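Local coordinates for protein UDP-glucose 6-dehydrogenase (Pyrobaculum islandicum, PDB 3VTF) that probably catalyses the NAD(+)-dependent oxidation of UDP-alpha-D-glucose to UDP-alpha-D-glucuronate, using two NAD(+) per sugar, at residues R332-G337 with Q400-I405; Q322-R327 with G420-D425; V336-L341 with A367-H372. All coordinates share one frame; numbering follows the deposited sequence.

Contact 1 of 3, residues R332-G337 with Q400-I405; sequences RGRHVG and QVEGVI
Two neighbouring strands in the middle of the parallel, Rossmann-like sheet of the UDP-binding domain meet here, Val336 pairing with Gly403 and Gly337 with Val404. Their short axes approach to 4.6 Å at 26°, as expected for twisted parallel strands. Gly337 supplies both central bonds: its N donates to Gly403 O at 2.9 Å, in the carbonyl plane, and its O accepts from Ile405 N, also at 2.9 Å. Because Gly337 has no side chain, Val401 CG1 can settle against the bare backbone, 3.4 Å from Gly337 N.

Just ahead of these bridges, Glu402 grips His335 twice. Its backbone N reaches His335 O at 2.8 Å, while OE2 receives His335 N at 3.2 Å along an almost straight N-H (173°) that arrives from above the carboxylate plane. The side chain, extended beyond CG, runs back toward the start of strand 335-339 and crosses Arg334 at about a right angle. Its OE2 lies 3.2 Å from Arg334 CG, and OE1 stands at the guanidinium edge, but the Arg334 NH1 to Glu402 OE1 salt bridge is long at 3.9 Å. Arg334 NH1 has its stronger partner in Leu328 O. The carboxylate therefore serves chiefly as a backbone acceptor that extends the strand pairing, and Arg334 probably steadies its charge only from a distance.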
loop_
_atom_site.group_PDB
_atom_site.type_symbol
_atom_site.label_atom_id
_atom_site.label_comp_id
_atom_site.label_asym_id
_atom_site.label_seq_id
_atom_site.Cartn_x
_atom_site.Cartn_y
_atom_site.Cartn_z
ATOM N N ARG A 332 32.785 -19.210 8.804
ATOM C CA ARG A 332 33.325 -20.603 8.863
ATOM C C ARG A 332 33.684 -21.009 10.293
ATOM O O ARG A 332 34.420 -20.301 10.960
ATOM C CB ARG A 332 34.526 -20.762 7.951
ATOM C CG ARG A 332 34.105 -20.853 6.492
ATOM C CD ARG A 332 35.075 -21.643 5.597
ATOM N NE ARG A 332 34.858 -21.332 4.154
ATOM C CZ ARG A 332 35.087 -20.135 3.614
ATOM N NH1 ARG A 332 35.526 -19.149 4.401
ATOM N NH2 ARG A 332 34.900 -19.898 2.299
ATOM N N GLY A 333 33.088 -22.098 10.780
ATOM C CA GLY A 333 33.417 -22.644 12.088
ATOM C C GLY A 333 32.802 -21.853 13.210
ATOM O O GLY A 333 32.943 -22.224 14.377
ATOM N N ARG A 334 32.089 -20.761 12.896
ATOM C CA ARG A 334 31.632 -19.890 13.977
ATOM C C ARG A 334 30.322 -20.411 14.539
ATOM O O ARG A 334 29.566 -21.034 13.848
ATOM C CB ARG A 334 31.545 -18.445 13.465
ATOM C CG ARG A 334 32.129 -17.428 14.395
ATOM C CD ARG A 334 33.630 -17.579 14.581
ATOM N NE ARG A 334 34.264 -17.058 13.377
ATOM C CZ ARG A 334 34.634 -15.792 13.224
ATOM N NH1 ARG A 334 34.418 -14.947 14.224
ATOM N NH2 ARG A 334 35.191 -15.384 12.072
ATOM N N HIS A 335 30.065 -20.170 15.810
ATOM C CA HIS A 335 28.915 -20.675 16.475
ATOM C C HIS A 335 27.867 -19.586 16.365
ATOM O O HIS A 335 28.013 -18.535 16.978
ATOM C CB HIS A 335 29.255 -20.898 17.971
ATOM C CG HIS A 335 29.985 -22.200 18.271
ATOM N ND1 HIS A 335 31.278 -22.415 17.944
ATOM C CD2 HIS A 335 29.555 -23.348 18.920
ATOM C CE1 HIS A 335 31.644 -23.648 18.343
ATOM N NE2 HIS A 335 30.586 -24.218 18.929
ATOM N N VAL A 336 26.765 -19.866 15.671
ATOM C CA VAL A 336 25.711 -18.834 15.357
ATOM C C VAL A 336 24.322 -19.406 15.599
ATOM O O VAL A 336 24.071 -20.550 15.267
ATOM C CB VAL A 336 25.817 -18.400 13.870
ATOM C CG1 VAL A 336 24.677 -17.456 13.545
ATOM C CG2 VAL A 336 27.239 -17.825 13.557
ATOM N N GLY A 337 23.445 -18.637 16.241
ATOM C CA GLY A 337 22.097 -19.090 16.516
ATOM C C GLY A 337 21.030 -18.440 15.637
ATOM O O GLY A 337 21.169 -17.281 15.168
ATOM N N GLN A 400 25.431 -19.837 24.302
ATOM C CA GLN A 400 26.328 -20.694 23.517
ATOM C C GLN A 400 26.855 -20.130 22.204
ATOM O O GLN A 400 27.762 -20.721 21.622
ATOM C CB GLN A 400 25.599 -21.972 23.140
ATOM C CG GLN A 400 26.048 -23.203 23.882
ATOM C CD GLN A 400 25.473 -24.455 23.224
ATOM O OE1 GLN A 400 24.274 -24.715 23.338
ATOM N NE2 GLN A 400 26.324 -25.217 22.504
ATOM N N VAL A 401 26.217 -19.100 21.642
ATOM C CA VAL A 401 26.659 -18.659 20.298
ATOM C C VAL A 401 27.431 -17.345 20.365
ATOM O O VAL A 401 27.245 -16.558 21.288
ATOM C CB VAL A 401 25.448 -18.522 19.304
ATOM C CG1 VAL A 401 24.759 -19.856 19.117
ATOM C CG2 VAL A 401 24.428 -17.521 19.812
ATOM N N GLU A 402 28.248 -17.068 19.369
ATOM C CA GLU A 402 28.887 -15.738 19.258
ATOM C C GLU A 402 27.926 -14.680 18.654
ATOM O O GLU A 402 27.829 -13.529 19.142
ATOM C CB GLU A 402 30.128 -15.859 18.388
ATOM C CG GLU A 402 30.880 -17.162 18.686
ATOM C CD GLU A 402 32.054 -17.373 17.761
ATOM O OE1 GLU A 402 32.705 -16.353 17.399
ATOM O OE2 GLU A 402 32.297 -18.537 17.369
ATOM N N GLY A 403 27.177 -15.110 17.639
ATOM C CA GLY A 403 26.254 -14.216 16.898
ATOM C C GLY A 403 24.877 -14.851 16.755
ATOM O O GLY A 403 24.694 -16.069 16.842
ATOM N N VAL A 404 23.864 -14.037 16.632
ATOM C CA VAL A 404 22.522 -14.579 16.552
ATOM C C VAL A 404 21.674 -13.731 15.537
ATOM O O VAL A 404 21.853 -12.524 15.365
ATOM C CB VAL A 404 21.861 -14.691 17.960
ATOM C CG1 VAL A 404 21.494 -13.317 18.477
ATOM C CG2 VAL A 404 20.557 -15.458 17.908
ATOM N N ILE A 405 20.744 -14.397 14.877
ATOM C CA ILE A 405 19.795 -13.693 14.008
ATOM C C ILE A 405 18.449 -14.033 14.547
ATOM O O ILE A 405 18.135 -15.243 14.714
ATOM C CB ILE A 405 19.906 -14.195 12.522
ATOM C CG1 ILE A 405 21.226 -13.736 11.904
ATOM C CG2 ILE A 405 18.729 -13.651 11.709
ATOM C CD1 ILE A 405 21.640 -14.357 10.535
#

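Contact 2 of 3, residues Q322-R327 with G420-D425; sequences QLLEER and GKVVVD
Helix 322-327 runs nearly antiparallel to strand 422-425, the short axes 162° apart and 8.6 Å from each other at closest approach, with the CA atoms of Leu324 and Val424 facing across the gap. The spacing is that of a helix layered on a sheet: the last turns of helix 304-328 cover one face of the parallel sheet in the UDP-binding domain, and the chain then enters that sheet as strand 335-339. The contact is apolar, made of methyls and methylenes together with the helix backbone at Leu324.

Val424 makes the broadest contact from the strand. Its CG2 comes up against the helix backbone itself, 3.7 Å from Leu324 N, and is flanked by two side-chain stems, Leu324 CB at 3.9 Å and Leu323 CB at 4.0 Å. One methyl thus sits against two consecutive helix residues.

Leu324 bridges to the next inward-facing valine. With CG anti to the backbone N (chi1 -172°), its branch swings over the strand and brings CD1 to 3.8 Å from Val422 CG1, while the same CD1 also lies 4.0 Å from Val424 CG2. Between Val422 and Val424, Val423 points away from the helix and packs on Val404 and Ile406 of the adjoining strand. On the helix-facing side, Val424 also touches Ile405, and Ala320 one turn earlier in the helix.

Arg327 has a divided role. Its bent chain carries the guanidinium away from the valines to a salt bridge between NH1 and Glu439 on the edge strand 437-440, whereas its stem joins the apolar layer, with Arg327 CB 4.0 Å from Val422 CG1.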
loop_
_atom_site.group_PDB
_atom_site.type_symbol
_atom_site.label_atom_id
_atom_site.label_comp_id
_atom_site.label_asym_id
_atom_site.label_seq_id
_atom_site.Cartn_x
_atom_site.Cartn_y
_atom_site.Cartn_z
ATOM N N GLN A 322 24.658 -11.573 5.468
ATOM C CA GLN A 322 25.784 -10.733 5.136
ATOM C C GLN A 322 26.188 -9.788 6.282
ATOM O O GLN A 322 27.422 -9.580 6.550
ATOM C CB GLN A 322 25.528 -9.907 3.871
ATOM C CG GLN A 322 25.378 -10.740 2.596
ATOM C CD GLN A 322 24.933 -9.885 1.411
ATOM O OE1 GLN A 322 25.002 -8.642 1.464
ATOM N NE2 GLN A 322 24.472 -10.545 0.336
ATOM N N LEU A 323 25.190 -9.223 6.972
ATOM C CA LEU A 323 25.490 -8.371 8.131
ATOM C C LEU A 323 26.210 -9.178 9.214
ATOM O O LEU A 323 27.190 -8.679 9.797
ATOM C CB LEU A 323 24.191 -7.780 8.735
ATOM C CG LEU A 323 23.447 -6.760 7.865
ATOM C CD1 LEU A 323 22.075 -6.470 8.420
ATOM C CD2 LEU A 323 24.325 -5.480 7.727
ATOM N N LEU A 324 25.712 -10.390 9.514
ATOM C CA LEU A 324 26.311 -11.175 10.599
ATOM C C LEU A 324 27.813 -11.491 10.234
ATOM O O LEU A 324 28.752 -11.354 11.064
ATOM C CB LEU A 324 25.502 -12.479 10.850
ATOM C CG LEU A 324 26.064 -13.174 12.134
ATOM C CD1 LEU A 324 25.981 -12.295 13.398
ATOM C CD2 LEU A 324 25.413 -14.514 12.311
ATOM N N GLU A 325 27.997 -11.957 9.003
ATOM C CA GLU A 325 29.286 -12.295 8.419
ATOM C C GLU A 325 30.291 -11.127 8.454
ATOM O O GLU A 325 31.428 -11.285 8.894
ATOM C CB GLU A 325 29.067 -12.733 6.980
ATOM C CG GLU A 325 30.319 -13.131 6.216
ATOM C CD GLU A 325 29.927 -13.608 4.830
ATOM O OE1 GLU A 325 29.861 -14.827 4.569
ATOM O OE2 GLU A 325 29.562 -12.741 4.021
ATOM N N GLU A 326 29.853 -9.943 8.092
ATOM C CA GLU A 326 30.657 -8.732 8.226
ATOM C C GLU A 326 31.024 -8.394 9.685
ATOM O O GLU A 326 32.170 -7.976 9.982
ATOM C CB GLU A 326 29.916 -7.532 7.648
ATOM C CG GLU A 326 30.672 -6.221 7.811
ATOM C CD GLU A 326 30.413 -5.299 6.637
ATOM O OE1 GLU A 326 29.914 -5.794 5.593
ATOM O OE2 GLU A 326 30.684 -4.080 6.742
ATOM N N ARG A 327 30.044 -8.490 10.590
ATOM C CA ARG A 327 30.343 -8.192 11.965
ATOM C C ARG A 327 31.250 -9.241 12.632
ATOM O O ARG A 327 32.026 -8.911 13.526
ATOM C CB ARG A 327 29.101 -7.853 12.827
ATOM C CG ARG A 327 28.207 -6.776 12.256
ATOM C CD ARG A 327 28.982 -5.537 11.798
ATOM N NE ARG A 327 29.510 -4.829 12.928
ATOM C CZ ARG A 327 29.254 -3.560 13.228
ATOM N NH1 ARG A 327 28.502 -2.795 12.434
ATOM N NH2 ARG A 327 29.814 -3.048 14.309
ATOM N N GLY A 420 26.334 -8.467 25.428
ATOM C CA GLY A 420 27.591 -9.036 25.022
ATOM C C GLY A 420 27.489 -9.824 23.741
ATOM O O GLY A 420 28.466 -10.375 23.280
ATOM N N LYS A 421 26.308 -9.868 23.146
ATOM C CA LYS A 421 26.167 -10.711 21.949
ATOM C C LYS A 421 26.176 -9.835 20.688
ATOM O O LYS A 421 25.974 -8.626 20.756
ATOM C CB LYS A 421 24.885 -11.532 22.026
ATOM C CG LYS A 421 24.865 -12.571 23.180
ATOM C CD LYS A 421 25.927 -13.645 23.064
ATOM C CE LYS A 421 26.007 -14.391 24.368
ATOM N NZ LYS A 421 27.037 -15.437 24.167
ATOM N N VAL A 422 26.422 -10.465 19.549
ATOM C CA VAL A 422 26.302 -9.824 18.237
ATOM C C VAL A 422 24.934 -10.267 17.684
ATOM O O VAL A 422 24.706 -11.455 17.541
ATOM C CB VAL A 422 27.413 -10.297 17.294
ATOM C CG1 VAL A 422 27.187 -9.644 15.903
ATOM C CG2 VAL A 422 28.783 -9.903 17.925
ATOM N N VAL A 423 24.015 -9.316 17.465
ATOM C CA VAL A 423 22.670 -9.666 17.127
ATOM C C VAL A 423 22.366 -8.954 15.811
ATOM O O VAL A 423 22.523 -7.718 15.703
ATOM C CB VAL A 423 21.685 -9.153 18.176
ATOM C CG1 VAL A 423 20.215 -9.375 17.783
ATOM C CG2 VAL A 423 21.978 -9.774 19.536
ATOM N N VAL A 424 21.839 -9.731 14.868
ATOM C CA VAL A 424 21.242 -9.180 13.613
ATOM C C VAL A 424 19.751 -9.407 13.846
ATOM O O VAL A 424 19.299 -10.570 13.938
ATOM C CB VAL A 424 21.773 -9.932 12.383
ATOM C CG1 VAL A 424 20.955 -9.590 11.150
ATOM C CG2 VAL A 424 23.270 -9.584 12.137
ATOM N N ASP A 425 19.023 -8.320 14.035
ATOM C CA ASP A 425 17.614 -8.400 14.405
ATOM C C ASP A 425 16.734 -8.371 13.149
ATOM O O ASP A 425 16.674 -7.327 12.392
ATOM C CB ASP A 425 17.274 -7.176 15.248
ATOM C CG ASP A 425 15.878 -7.200 15.787
ATOM O OD1 ASP A 425 15.117 -8.136 15.473
ATOM O OD2 ASP A 425 15.507 -6.266 16.537
#

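Contact 3 of 3, residues V336-L341 with A367-H372; sequences VGVLGL and ARVYVH
Leu341 and Val371 are brought together by their first torsions: Leu341 holds CG anti to its carbonyl carbon (chi1 -66°), and Val371 sets CG1 anti to its own carbonyl carbon (chi1 -54°), which leaves CG2 between the backbone N and the carbonyl carbon, facing Leu341. Leu341 CD1 consequently lies 3.6 Å from Val371 CG2, the two side chains crossing at about a right angle. Helix 377-384 adds to this cluster, Ala380 touching Leu341 and Met377 touching Val371.

The pair stands at the C-terminal end of two parallel strands joined through helix 354-364 in a beta-alpha-beta unit. Val336, Gly337, Val338 and Leu339 pair in order with Val369, Tyr370, Val371 and His372. Five backbone bonds zip the strands together, from Val336 N to Arg368 O at 2.9 Å, through the short Val338 N to Tyr370 O at 2.7 Å, to Gly340 N on His372 O at 2.8 Å. The last bond carries the pairing one residue past strand 335-339, at a Gly340 whose backbone angles would force a side chain against the preceding carbonyl.

Each face has its own character. Val336, Val338 and Val369 lie under Leu362 of helix 354-364. On the reverse face, Leu339 CD2 approaches His372 CB at 4.2 Å beneath Leu397 of helix 394-400, and His372 ND1 is hydrogen-bonded to Tyr413 OH. Tyr370 turns its ring edge to the strand, with CD2 3.6 Å from Val336 O.

With an alanine in place of Leu341, CD1 and CD2 are gone, and a gap would probably open beside Val371 CG2, toward Ala380.

The five bonds thus use one edge of strand 335-339, while the alternate residues Gly337 and Leu339 bond to strand 403-406, so the strand is held from both edges.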
loop_
_atom_site.group_PDB
_atom_site.type_symbol
_atom_site.label_atom_id
_atom_site.label_comp_id
_atom_site.label_asym_id
_atom_site.label_seq_id
_atom_site.Cartn_x
_atom_site.Cartn_y
_atom_site.Cartn_z
ATOM N N VAL A 336 26.765 -19.866 15.671
ATOM C CA VAL A 336 25.711 -18.834 15.357
ATOM C C VAL A 336 24.322 -19.406 15.599
ATOM O O VAL A 336 24.071 -20.550 15.267
ATOM C CB VAL A 336 25.817 -18.400 13.870
ATOM C CG1 VAL A 336 24.677 -17.456 13.545
ATOM C CG2 VAL A 336 27.239 -17.825 13.557
ATOM N N GLY A 337 23.445 -18.637 16.241
ATOM C CA GLY A 337 22.097 -19.090 16.516
ATOM C C GLY A 337 21.030 -18.440 15.637
ATOM O O GLY A 337 21.169 -17.281 15.168
ATOM N N VAL A 338 19.906 -19.136 15.494
ATOM C CA VAL A 338 18.755 -18.526 14.908
ATOM C C VAL A 338 17.674 -18.662 15.923
ATOM O O VAL A 338 17.282 -19.786 16.243
ATOM C CB VAL A 338 18.332 -19.236 13.588
ATOM C CG1 VAL A 338 17.024 -18.659 13.045
ATOM C CG2 VAL A 338 19.482 -19.253 12.612
ATOM N N LEU A 339 17.119 -17.522 16.349
ATOM C CA LEU A 339 15.962 -17.440 17.208
ATOM C C LEU A 339 14.699 -17.331 16.384
ATOM O O LEU A 339 14.409 -16.244 15.859
ATOM C CB LEU A 339 16.026 -16.260 18.205
ATOM C CG LEU A 339 17.057 -16.454 19.343
ATOM C CD1 LEU A 339 17.230 -15.175 20.198
ATOM C CD2 LEU A 339 16.657 -17.675 20.185
ATOM N N GLY A 340 13.937 -18.437 16.267
ATOM C CA GLY A 340 12.643 -18.362 15.572
ATOM C C GLY A 340 12.723 -19.171 14.253
ATOM O O GLY A 340 13.581 -18.906 13.428
ATOM N N LEU A 341 11.861 -20.191 14.108
ATOM C CA LEU A 341 11.840 -20.997 12.931
ATOM C C LEU A 341 10.422 -20.996 12.355
ATOM O O LEU A 341 10.265 -21.226 11.168
ATOM C CB LEU A 341 12.226 -22.434 13.283
ATOM C CG LEU A 341 13.659 -22.594 13.767
ATOM C CD1 LEU A 341 13.916 -23.990 14.326
ATOM C CD2 LEU A 341 14.689 -22.263 12.682
ATOM N N ALA A 367 29.053 -22.158 9.013
ATOM C CA ALA A 367 28.695 -21.921 10.432
ATOM C C ALA A 367 28.196 -23.176 11.118
ATOM O O ALA A 367 27.549 -24.048 10.505
ATOM C CB ALA A 367 27.654 -20.794 10.598
ATOM N N ARG A 368 28.485 -23.246 12.403
ATOM C CA ARG A 368 27.879 -24.225 13.277
ATOM C C ARG A 368 26.628 -23.556 13.789
ATOM O O ARG A 368 26.716 -22.599 14.591
ATOM C CB ARG A 368 28.785 -24.577 14.478
ATOM C CG ARG A 368 30.263 -24.817 14.162
ATOM C CD ARG A 368 30.963 -25.233 15.451
ATOM N NE ARG A 368 32.204 -25.981 15.232
ATOM C CZ ARG A 368 32.768 -26.799 16.132
ATOM N NH1 ARG A 368 32.222 -27.010 17.324
ATOM N NH2 ARG A 368 33.890 -27.435 15.831
ATOM N N VAL A 369 25.480 -24.071 13.364
ATOM C CA VAL A 369 24.159 -23.435 13.598
ATOM C C VAL A 369 23.347 -24.065 14.715
ATOM O O VAL A 369 23.098 -25.288 14.750
ATOM C CB VAL A 369 23.323 -23.497 12.295
ATOM C CG1 VAL A 369 21.932 -22.896 12.471
ATOM C CG2 VAL A 369 24.067 -22.786 11.220
ATOM N N TYR A 370 22.906 -23.208 15.613
ATOM C CA TYR A 370 22.007 -23.561 16.684
ATOM C C TYR A 370 20.704 -22.891 16.368
ATOM O O TYR A 370 20.686 -21.726 15.891
ATOM C CB TYR A 370 22.534 -23.012 18.003
ATOM C CG TYR A 370 23.889 -23.570 18.318
ATOM C CD1 TYR A 370 24.049 -24.565 19.324
ATOM C CD2 TYR A 370 25.016 -23.122 17.627
ATOM C CE1 TYR A 370 25.326 -25.102 19.601
ATOM C CE2 TYR A 370 26.285 -23.640 17.889
ATOM C CZ TYR A 370 26.440 -24.622 18.872
ATOM O OH TYR A 370 27.728 -25.046 19.090
ATOM N N VAL A 371 19.602 -23.558 16.672
ATOM C CA VAL A 371 18.287 -22.974 16.463
ATOM C C VAL A 371 17.375 -23.172 17.663
ATOM O O VAL A 371 17.553 -24.099 18.424
ATOM C CB VAL A 371 17.594 -23.555 15.209
ATOM C CG1 VAL A 371 18.482 -23.413 13.994
ATOM C CG2 VAL A 371 17.194 -24.997 15.433
ATOM N N HIS A 372 16.413 -22.283 17.828
ATOM C CA HIS A 372 15.341 -22.459 18.779
ATOM C C HIS A 372 14.034 -21.961 18.238
ATOM O O HIS A 372 14.006 -21.025 17.454
ATOM C CB HIS A 372 15.635 -21.729 20.084
ATOM C CG HIS A 372 14.463 -21.689 21.029
ATOM N ND1 HIS A 372 13.591 -20.689 21.041
ATOM C CD2 HIS A 372 14.039 -22.585 21.989
ATOM C CE1 HIS A 372 12.662 -20.920 21.965
ATOM N NE2 HIS A 372 12.936 -22.081 22.543
#

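Contacts 1 and 3 share Val336 and Gly337, using the two edges of strand 335-339; their centres are 7 Å apart, and Arg334 O to Arg368 N (2.9 Å) helps tie them together. Strand 422-425 of contact 2 lies beside strand 403-406 of contact 1, with a probable hydrogen bond from Val424 N to Val404 O (2.8 Å); the centres are 9 Å apart. Leu324 CD2 meets Val336 CG1 at 3.3 Å, so the helix of contact 2 also packs on the shared strand. The strands' C-terminal ends face the ligand side: at its side-chain position, Gly340 is about 10 Å from a bound UDP-glucose and about 8 Å from the side chain of Arg427, a UDP-glucose-binding residue.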